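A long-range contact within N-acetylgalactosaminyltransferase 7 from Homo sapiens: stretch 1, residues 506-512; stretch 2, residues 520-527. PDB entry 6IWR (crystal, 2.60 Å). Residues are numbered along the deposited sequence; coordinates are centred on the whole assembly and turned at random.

Stretch 1, residues 506-512: GGNQLFR
Stretch 2, residues 520-527: MQYDQCLT

The two stretches meet as antiparallel strands at Arg 512 and Met 520, a hydrogen-bonded pair with CA atoms 5.2 Å apart. Met 520 N donates to Arg 512 O at 2.8 Å, nearly linearly (174°), and Arg 512 N returns a bond to Met 520 O at 2.9 Å. Both residues are extended (phi/psi -138/146 and -124/143).

Beyond this pair, the side chain of Gln 521 (chi1 and chi2 t, chi3 91°) takes over from the backbone: its NE2 donates to Asn 508 O at 2.9 Å and to Leu 510 O at 3.1 Å, tying the segment from Asn 508 to Leu 510 to stretch 2. Just before it, the chain is closed up by a bond from Gln 509 N to Gly 506 O (2.9 Å).

A type II' turn from Gln 521 to Gln 524, with Tyr 522 at phi/psi 57/-125, presents Tyr 522 O to Arg 512 NH1 at 3.0 Å, near the guanidinium plane. Arg 512 (chi1 p, chi2 t) lies on the same sheet face as Met 520 (m, t, p), whose CB covers one guanidinium face. Tyr 522 OH (chi1 m) reaches back to 2.9 Å from Asn 508 ND2.

Packing completes the contact: Phe 511 (chi1 m, chi2 86°) has Gln 521 NE2 over one ring face, 3.6 Å from CZ, while its CE2 lies 3.9 Å from Leu 526 CD2.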

# COMPACT_ATOMS: atom_id res chain seq x y z
N GLY A 506 -6.52 19.11 4.52
CA GLY A 506 -7.50 18.25 3.88
C GLY A 506 -7.10 16.78 3.82
O GLY A 506 -6.65 16.19 4.82
N GLY A 507 -7.28 16.19 2.64
CA GLY A 507 -6.94 14.80 2.39
C GLY A 507 -7.56 13.85 3.38
O GLY A 507 -8.78 13.69 3.43
N ASN A 508 -6.72 13.21 4.20
CA ASN A 508 -7.20 12.21 5.14
C ASN A 508 -7.81 12.81 6.40
O ASN A 508 -8.34 12.05 7.23
CB ASN A 508 -6.06 11.28 5.54
CG ASN A 508 -5.60 10.39 4.42
OD1 ASN A 508 -4.61 9.70 4.57
ND2 ASN A 508 -6.31 10.39 3.29
N GLN A 509 -7.73 14.13 6.59
CA GLN A 509 -8.41 14.80 7.68
C GLN A 509 -9.64 15.56 7.21
O GLN A 509 -10.10 16.48 7.90
CB GLN A 509 -7.46 15.75 8.40
CG GLN A 509 -6.46 15.03 9.24
CD GLN A 509 -5.62 15.98 10.05
OE1 GLN A 509 -5.79 17.21 9.97
NE2 GLN A 509 -4.73 15.43 10.87
N LEU A 510 -10.18 15.18 6.05
CA LEU A 510 -11.33 15.84 5.43
C LEU A 510 -12.50 14.87 5.36
O LEU A 510 -12.33 13.71 4.97
CB LEU A 510 -10.98 16.31 4.03
CG LEU A 510 -11.99 17.23 3.38
CD1 LEU A 510 -11.54 18.66 3.65
CD2 LEU A 510 -12.12 16.94 1.87
N PHE A 511 -13.69 15.35 5.72
CA PHE A 511 -14.89 14.52 5.67
C PHE A 511 -16.05 15.35 5.15
O PHE A 511 -16.00 16.58 5.09
CB PHE A 511 -15.22 13.92 7.03
CG PHE A 511 -14.14 13.01 7.56
CD1 PHE A 511 -13.06 13.54 8.28
CD2 PHE A 511 -14.17 11.64 7.30
CE1 PHE A 511 -12.06 12.71 8.74
CE2 PHE A 511 -13.17 10.81 7.77
CZ PHE A 511 -12.13 11.34 8.50
N ARG A 512 -17.11 14.67 4.73
CA ARG A 512 -18.35 15.35 4.40
C ARG A 512 -19.50 14.53 4.96
O ARG A 512 -19.43 13.30 5.02
CB ARG A 512 -18.54 15.59 2.88
CG ARG A 512 -18.34 14.35 2.04
CD ARG A 512 -18.06 14.67 0.59
NE ARG A 512 -18.97 13.91 -0.24
CZ ARG A 512 -18.73 12.68 -0.68
NH1 ARG A 512 -17.58 12.06 -0.38
NH2 ARG A 512 -19.65 12.07 -1.43
N MET A 520 -18.68 10.65 5.08
CA MET A 520 -17.83 10.14 4.02
C MET A 520 -16.46 10.79 3.87
O MET A 520 -16.31 11.97 4.05
CB MET A 520 -18.58 10.25 2.71
CG MET A 520 -19.77 9.32 2.64
SD MET A 520 -20.89 9.72 1.31
CE MET A 520 -20.01 9.03 -0.05
N GLN A 521 -15.48 9.98 3.54
CA GLN A 521 -14.20 10.43 3.03
C GLN A 521 -14.02 9.72 1.70
O GLN A 521 -14.14 8.52 1.64
CB GLN A 521 -13.06 10.04 3.97
CG GLN A 521 -11.67 10.41 3.48
CD GLN A 521 -10.61 10.25 4.54
OE1 GLN A 521 -10.01 9.20 4.67
NE2 GLN A 521 -10.38 11.29 5.30
N TYR A 522 -13.76 10.46 0.64
CA TYR A 522 -13.62 9.84 -0.67
C TYR A 522 -14.89 9.06 -1.02
O TYR A 522 -15.97 9.61 -1.06
CB TYR A 522 -12.37 8.97 -0.76
CG TYR A 522 -11.10 9.63 -0.31
CD1 TYR A 522 -10.68 10.81 -0.88
CD2 TYR A 522 -10.32 9.06 0.66
CE1 TYR A 522 -9.52 11.41 -0.46
CE2 TYR A 522 -9.17 9.66 1.08
CZ TYR A 522 -8.77 10.83 0.51
OH TYR A 522 -7.61 11.42 0.93
N ASP A 523 -14.75 7.78 -1.34
CA ASP A 523 -15.87 6.93 -1.64
C ASP A 523 -16.31 6.12 -0.43
O ASP A 523 -17.26 5.36 -0.51
CB ASP A 523 -15.52 6.01 -2.82
CG ASP A 523 -14.41 5.04 -2.49
OD1 ASP A 523 -13.36 5.46 -1.99
OD2 ASP A 523 -14.59 3.83 -2.72
N GLN A 524 -15.61 6.26 0.68
CA GLN A 524 -15.90 5.51 1.89
C GLN A 524 -16.86 6.21 2.83
O GLN A 524 -17.07 7.40 2.74
CB GLN A 524 -14.62 5.16 2.63
CG GLN A 524 -13.51 4.60 1.76
CD GLN A 524 -13.40 3.10 1.83
OE1 GLN A 524 -12.89 2.55 2.78
NE2 GLN A 524 -13.89 2.45 0.81
N CYS A 525 -17.46 5.44 3.72
CA CYS A 525 -18.29 5.95 4.81
C CYS A 525 -17.80 5.45 6.17
O CYS A 525 -17.18 4.39 6.29
CB CYS A 525 -19.75 5.54 4.64
SG CYS A 525 -20.45 6.32 3.31
N LEU A 526 -18.05 6.26 7.20
CA LEU A 526 -17.81 5.84 8.57
C LEU A 526 -19.06 5.14 9.08
O LEU A 526 -20.18 5.53 8.75
CB LEU A 526 -17.47 7.01 9.51
CG LEU A 526 -16.52 8.16 9.15
CD1 LEU A 526 -15.42 8.31 10.17
CD2 LEU A 526 -15.91 7.99 7.79
N THR A 527 -18.85 4.08 9.86
CA THR A 527 -19.93 3.36 10.51
C THR A 527 -19.40 2.81 11.82
O THR A 527 -18.26 3.08 12.21
CB THR A 527 -20.49 2.24 9.62
OG1 THR A 527 -21.34 1.41 10.41
CG2 THR A 527 -19.37 1.40 9.05